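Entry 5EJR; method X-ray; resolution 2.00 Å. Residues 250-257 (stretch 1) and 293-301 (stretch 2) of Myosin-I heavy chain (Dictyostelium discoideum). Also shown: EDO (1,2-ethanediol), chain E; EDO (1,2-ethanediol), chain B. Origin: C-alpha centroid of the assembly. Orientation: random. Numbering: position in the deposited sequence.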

ATOM      1  N   ILE A 250     -18.004   9.727  -2.561  1.00 16.01           N
ATOM      2  CA  ILE A 250     -16.975   8.723  -2.293  1.00 17.15           C
ATOM      3  C   ILE A 250     -15.763   8.860  -3.223  1.00 22.28           C
ATOM      4  O   ILE A 250     -14.620   8.739  -2.758  1.00 23.99           O
ATOM      5  CB  ILE A 250     -17.615   7.298  -2.280  1.00 20.86           C
ATOM      6  CG1 ILE A 250     -18.352   7.117  -0.927  1.00 22.18           C
ATOM      7  CG2 ILE A 250     -16.550   6.206  -2.458  1.00 21.19           C
ATOM      8  CD1 ILE A 250     -19.237   5.940  -0.782  1.00 27.45           C
ATOM      9  N   LYS A 251     -15.999   9.218  -4.489  1.00 18.77           N
ATOM     10  CA  LYS A 251     -14.908   9.401  -5.450  1.00 18.73           C
ATOM     11  C   LYS A 251     -13.957  10.541  -5.095  1.00 19.21           C
ATOM     12  O   LYS A 251     -12.899  10.610  -5.678  1.00 21.48           O
ATOM     13  CB  LYS A 251     -15.434   9.602  -6.889  1.00 20.68           C
ATOM     14  CG  LYS A 251     -16.207  10.907  -7.105  1.00 24.79           C
ATOM     15  CD  LYS A 251     -16.725  11.056  -8.554  1.00 36.71           C
ATOM     16  CE  LYS A 251     -17.788  10.048  -8.957  1.00 41.71           C
ATOM     17  NZ  LYS A 251     -19.096  10.289  -8.302  1.00 45.38           N
ATOM     18  N   MET A 252     -14.355  11.458  -4.209  1.00 13.81           N
ATOM     19  CA  MET A 252     -13.557  12.629  -3.851  1.00 12.77           C
ATOM     20  C   MET A 252     -12.551  12.261  -2.802  1.00 16.25           C
ATOM     21  O   MET A 252     -11.692  13.075  -2.475  1.00 13.68           O
ATOM     22  CB  MET A 252     -14.454  13.781  -3.287  1.00 14.55           C
ATOM     23  CG  MET A 252     -15.611  14.197  -4.197  1.00 17.85           C
ATOM     24  SD  MET A 252     -14.994  14.626  -5.834  1.00 20.26           S
ATOM     25  CE  MET A 252     -16.569  14.730  -6.760  1.00 17.34           C
ATOM     26  N   PHE A 253     -12.695  11.069  -2.217  1.00 13.18           N
ATOM     27  CA  PHE A 253     -11.866  10.613  -1.130  1.00 13.48           C
ATOM     28  C   PHE A 253     -10.787   9.652  -1.571  1.00 18.76           C
ATOM     29  O   PHE A 253     -10.913   8.977  -2.596  1.00 17.53           O
ATOM     30  CB  PHE A 253     -12.756  10.005  -0.012  1.00 15.49           C
ATOM     31  CG  PHE A 253     -13.526  11.035   0.781  1.00 15.49           C
ATOM     32  CD1 PHE A 253     -14.739  11.535   0.315  1.00 16.44           C
ATOM     33  CD2 PHE A 253     -13.016  11.543   1.972  1.00 16.09           C
ATOM     34  CE1 PHE A 253     -15.420  12.530   1.023  1.00 14.63           C
ATOM     35  CE2 PHE A 253     -13.685  12.558   2.658  1.00 17.47           C
ATOM     36  CZ  PHE A 253     -14.897  13.030   2.185  1.00 14.40           C
ATOM     37  N   GLY A 254      -9.712   9.633  -0.799  1.00 14.26           N
ATOM     38  CA  GLY A 254      -8.574   8.763  -1.043  1.00 13.86           C
ATOM     39  C   GLY A 254      -7.952   8.372   0.274  1.00 19.78           C
ATOM     40  O   GLY A 254      -8.475   8.728   1.333  1.00 18.93           O
ATOM     41  N   ILE A 255      -6.809   7.695   0.216  1.00 18.43           N
ATOM     42  CA  ILE A 255      -6.073   7.243   1.388  1.00 19.28           C
ATOM     43  C   ILE A 255      -4.621   7.672   1.332  1.00 23.03           C
ATOM     44  O   ILE A 255      -4.026   7.684   0.254  1.00 23.73           O
ATOM     45  CB  ILE A 255      -6.254   5.704   1.540  1.00 22.83           C
ATOM     46  CG1 ILE A 255      -7.695   5.401   2.045  1.00 23.27           C
ATOM     47  CG2 ILE A 255      -5.164   5.057   2.436  1.00 24.77           C
ATOM     48  CD1 ILE A 255      -8.032   3.966   2.296  1.00 23.98           C
ATOM     49  N   SER A 256      -4.076   8.052   2.495  1.00 19.38           N
ATOM     50  CA  SER A 256      -2.674   8.392   2.702  1.00 20.59           C
ATOM     51  C   SER A 256      -2.041   7.458   3.758  1.00 24.41           C
ATOM     52  O   SER A 256      -2.714   7.025   4.705  1.00 22.81           O
ATOM     53  CB  SER A 256      -2.533   9.850   3.140  1.00 22.00           C
ATOM     54  OG  SER A 256      -2.878  10.710   2.065  1.00 24.22           O
ATOM     55  N   ALA A 257      -0.761   7.145   3.582  1.00 22.01           N
ATOM     56  CA  ALA A 257       0.033   6.343   4.532  1.00 22.66           C
ATOM     57  C   ALA A 257       0.678   7.383   5.437  1.00 29.41           C
ATOM     58  O   ALA A 257       1.407   8.247   4.951  1.00 30.34           O
ATOM     59  CB  ALA A 257       1.106   5.538   3.804  1.00 22.71           C
ATOM     60  N   GLN A 293      -5.013   6.615   6.541  1.00 20.42           N
ATOM     61  CA  GLN A 293      -5.960   7.661   6.905  1.00 19.47           C
ATOM     62  C   GLN A 293      -6.766   8.118   5.664  1.00 20.83           C
ATOM     63  O   GLN A 293      -6.183   8.402   4.621  1.00 19.99           O
ATOM     64  CB  GLN A 293      -5.227   8.819   7.586  1.00 20.69           C
ATOM     65  CG  GLN A 293      -6.036  10.106   7.794  1.00 30.10           C
ATOM     66  CD  GLN A 293      -5.135  11.273   8.158  1.00 37.56           C
ATOM     67  OE1 GLN A 293      -4.432  11.824   7.319  1.00 34.48           O
ATOM     68  NE2 GLN A 293      -5.178  11.727   9.397  1.00 30.59           N
ATOM     69  N   VAL A 294      -8.091   8.120   5.775  1.00 16.85           N
ATOM     70  CA  VAL A 294      -8.977   8.597   4.721  1.00 16.51           C
ATOM     71  C   VAL A 294      -8.869  10.118   4.730  1.00 21.19           C
ATOM     72  O   VAL A 294      -8.831  10.743   5.793  1.00 20.84           O
ATOM     73  CB  VAL A 294     -10.440   8.086   4.852  1.00 20.34           C
ATOM     74  CG1 VAL A 294     -11.413   8.906   3.999  1.00 18.10           C
ATOM     75  CG2 VAL A 294     -10.526   6.611   4.463  1.00 20.47           C
ATOM     76  N   ARG A 295      -8.737  10.698   3.545  1.00 17.60           N
ATOM     77  CA  ARG A 295      -8.642  12.142   3.390  1.00 16.47           C
ATOM     78  C   ARG A 295      -9.496  12.534   2.213  1.00 18.95           C
ATOM     79  O   ARG A 295      -9.671  11.744   1.289  1.00 17.49           O
ATOM     80  CB  ARG A 295      -7.188  12.567   3.116  1.00 20.18           C
ATOM     81  CG  ARG A 295      -6.260  12.437   4.331  1.00 22.47           C
ATOM     82  CD  ARG A 295      -4.961  13.168   4.073  1.00 29.15           C
ATOM     83  NE  ARG A 295      -5.086  14.627   4.186  1.00 24.81           N
ATOM     84  CZ  ARG A 295      -5.094  15.299   5.333  1.00 35.71           C
ATOM     85  NH1 ARG A 295      -5.098  14.650   6.493  1.00 25.72           N
ATOM     86  NH2 ARG A 295      -5.146  16.623   5.331  1.00 31.57           N
ATOM     87  N   ARG A 296      -9.996  13.764   2.220  1.00 13.88           N
ATOM     88  CA  ARG A 296     -10.703  14.233   1.037  1.00 14.60           C
ATOM     89  C   ARG A 296      -9.591  14.652   0.093  1.00 18.34           C
ATOM     90  O   ARG A 296      -8.705  15.455   0.459  1.00 15.23           O
ATOM     91  CB  ARG A 296     -11.671  15.382   1.310  1.00 13.86           C
ATOM     92  CG  ARG A 296     -12.347  15.716  -0.021  1.00 16.65           C
ATOM     93  CD  ARG A 296     -13.407  16.687   0.133  1.00 19.32           C
ATOM     94  NE  ARG A 296     -13.875  17.190  -1.154  1.00 15.04           N
ATOM     95  CZ  ARG A 296     -14.920  17.990  -1.245  1.00 23.69           C
ATOM     96  NH1 ARG A 296     -15.601  18.328  -0.154  1.00 14.30           N
ATOM     97  NH2 ARG A 296     -15.297  18.460  -2.420  1.00 15.50           N
ATOM     98  N   ARG A 297      -9.552  13.970  -1.042  1.00 14.65           N
ATOM     99  CA  ARG A 297      -8.495  14.091  -2.023  1.00 14.72           C
ATOM    100  C   ARG A 297      -8.800  15.124  -3.085  1.00 18.71           C
ATOM    101  O   ARG A 297      -7.919  15.894  -3.433  1.00 20.08           O
ATOM    102  CB  ARG A 297      -8.220  12.710  -2.652  1.00 17.03           C
ATOM    103  CG  ARG A 297      -7.041  12.665  -3.669  1.00 24.29           C
ATOM    104  CD  ARG A 297      -5.664  12.758  -3.021  1.00 25.55           C
ATOM    105  NE  ARG A 297      -5.390  11.637  -2.117  1.00 28.78           N
ATOM    106  CZ  ARG A 297      -4.878  11.764  -0.893  1.00 48.24           C
ATOM    107  NH1 ARG A 297      -4.577  12.965  -0.411  1.00 26.33           N
ATOM    108  NH2 ARG A 297      -4.663  10.690  -0.140  1.00 33.42           N
ATOM    109  N   PHE A 298     -10.024  15.141  -3.614  1.00 13.36           N
ATOM    110  CA  PHE A 298     -10.365  16.021  -4.720  1.00 12.40           C
ATOM    111  C   PHE A 298     -11.345  17.136  -4.375  1.00 15.68           C
ATOM    112  O   PHE A 298     -12.302  16.930  -3.645  1.00 11.45           O
ATOM    113  CB  PHE A 298     -10.886  15.189  -5.891  1.00 14.49           C
ATOM    114  CG  PHE A 298      -9.906  14.131  -6.350  1.00 15.48           C
ATOM    115  CD1 PHE A 298      -8.754  14.481  -7.059  1.00 17.82           C
ATOM    116  CD2 PHE A 298     -10.160  12.781  -6.130  1.00 16.64           C
ATOM    117  CE1 PHE A 298      -7.860  13.493  -7.509  1.00 19.03           C
ATOM    118  CE2 PHE A 298      -9.273  11.790  -6.598  1.00 20.05           C
ATOM    119  CZ  PHE A 298      -8.125  12.153  -7.272  1.00 18.97           C
ATOM    120  N   PHE A 299     -11.095  18.315  -4.946  1.00 12.72           N
ATOM    121  CA  PHE A 299     -11.886  19.521  -4.723  1.00 12.92           C
ATOM    122  C   PHE A 299     -12.202  20.089  -6.079  1.00 17.67           C
ATOM    123  O   PHE A 299     -11.323  20.661  -6.711  1.00 16.01           O
ATOM    124  CB  PHE A 299     -11.084  20.535  -3.871  1.00 13.96           C
ATOM    125  CG  PHE A 299     -10.899  20.097  -2.436  1.00 15.31           C
ATOM    126  CD1 PHE A 299      -9.864  19.230  -2.085  1.00 17.31           C
ATOM    127  CD2 PHE A 299     -11.760  20.549  -1.437  1.00 14.87           C
ATOM    128  CE1 PHE A 299      -9.710  18.805  -0.761  1.00 18.62           C
ATOM    129  CE2 PHE A 299     -11.601  20.133  -0.110  1.00 18.15           C
ATOM    130  CZ  PHE A 299     -10.584  19.263   0.222  1.00 17.01           C
ATOM    131  N   LEU A 300     -13.429  19.846  -6.559  1.00 18.56           N
ATOM    132  CA  LEU A 300     -13.891  20.250  -7.899  1.00 18.83           C
ATOM    133  C   LEU A 300     -14.678  21.542  -7.917  1.00 21.24           C
ATOM    134  O   LEU A 300     -14.790  22.170  -8.970  1.00 20.26           O
ATOM    135  CB  LEU A 300     -14.745  19.114  -8.520  1.00 19.61           C
ATOM    136  CG  LEU A 300     -13.938  17.853  -8.939  1.00 23.28           C
ATOM    137  CD1 LEU A 300     -14.862  16.772  -9.539  1.00 23.57           C
ATOM    138  CD2 LEU A 300     -12.882  18.201  -9.992  1.00 23.90           C
ATOM    139  N   ASP A 301     -15.229  21.935  -6.774  1.00 15.48           N
ATOM    140  CA  ASP A 301     -16.035  23.163  -6.679  1.00 16.77           C
ATOM    141  C   ASP A 301     -15.172  24.385  -6.407  1.00 21.59           C
ATOM    142  O   ASP A 301     -14.067  24.240  -5.895  1.00 21.89           O
ATOM    143  CB  ASP A 301     -17.177  22.988  -5.670  1.00 18.23           C
ATOM    144  CG  ASP A 301     -18.024  21.767  -6.021  1.00 23.53           C
ATOM    145  OD1 ASP A 301     -18.402  21.629  -7.214  1.00 20.19           O
ATOM    146  OD2 ASP A 301     -18.174  20.878  -5.151  1.00 25.49           O
TER
HETATM  147  C1  EDO E2404      -5.435   9.549  -5.155  1.00 29.86           C
HETATM  148  O1  EDO E2404      -5.978   9.183  -3.881  1.00 24.29           O
HETATM  149  C2  EDO E2404      -4.332   8.511  -5.595  1.00 30.94           C
HETATM  150  O2  EDO E2404      -5.000   7.360  -6.096  1.00 34.72           O
HETATM  151  C1  EDO B2401     -10.337  25.440  -4.996  1.00 22.95           C
HETATM  152  O1  EDO B2401     -11.355  26.281  -5.497  1.00 21.53           O
HETATM  153  C2  EDO B2401     -10.926  24.034  -4.847  1.00 23.89           C
HETATM  154  O2  EDO B2401     -12.144  24.136  -4.087  1.00 22.57           O

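Two antiparallel strands, 253-257 and 293-296, form the centre of this contact, and most of its polar budget is spent on backbone. Two hydrogen-bonded pairs carry the register. Gly254 N donates to Arg295 O and Arg295 N returns to Gly254 O, both at 3.0 Å; two residues along, Ser256 N to Gln293 O and Gln293 N to Ser256 O repeat the pattern, again at 3.0 Å. Between them lies the non-hydrogen-bonded pair Ile255 and Val294, where each CA approaches a carbonyl instead: Ile255 CA is 3.4 Å from Gln293 O, and Val294 CA is 3.4 Å from Gly254 O.

Past the last regular pair the pattern changes. Met252 O accepts twice, from Arg297 N at 2.7 Å and from Phe298 N at 2.9 Å, so one carbonyl satisfies two consecutive amides as the second stretch leaves its strand. The Phe298 bond is the straighter, at 165° against 140°.

Arg297 is the main side-chain link. Its CB points toward the other stretch, and with chi1 t and chi2 and chi3 both p the chain folds back until the guanidinium lies beside the first strand. Arg297 NH2 donates to Ser256 OG at 2.8 Å and, weakly, to Ile255 O at 3.1 Å. Arg297 NE donates to O1 of the chain E ethanediol at 3.1 Å, a molecule probably taken from the crystallisation liquor. Glycine suits position 254: an ideal CB on Gly254 would sit a tight 3.1 Å from Arg297 NE. Ser256 contributes a small, buried hydroxyl where the arginine arrives.

The other arginines find partners within their own stretch. Arg295 NH1 donates to Gln293 OE1 at 3.0 Å, on the sheet face that Ser256 shares with them, while Arg296 NE reaches Phe298 O at 3.0 Å. Arg296 NH1 and Arg295 NH2 are satisfied elsewhere in the structure. The extended aliphatic part of Arg296 also packs: Arg296 CB lies 4.2 Å from the centroid of the Phe253 ring in an off-centre CH-pi contact.

Apolar residues fill the remaining space. Ile255 and Val294 share the other face, with Ile255 CG1 3.9 Å from Val294 CG2, and Phe253 CD2 meets Val294 CG1 at 3.7 Å. Met252, the residue most covered by the opposing stretch, uses its flexible thioether to span two partners: Met252 SD is 4.1 Å from Phe298 CB, and Met252 CE is 3.8 Å from Leu300 CD1. In all, 686 Å² is buried, both sides summed.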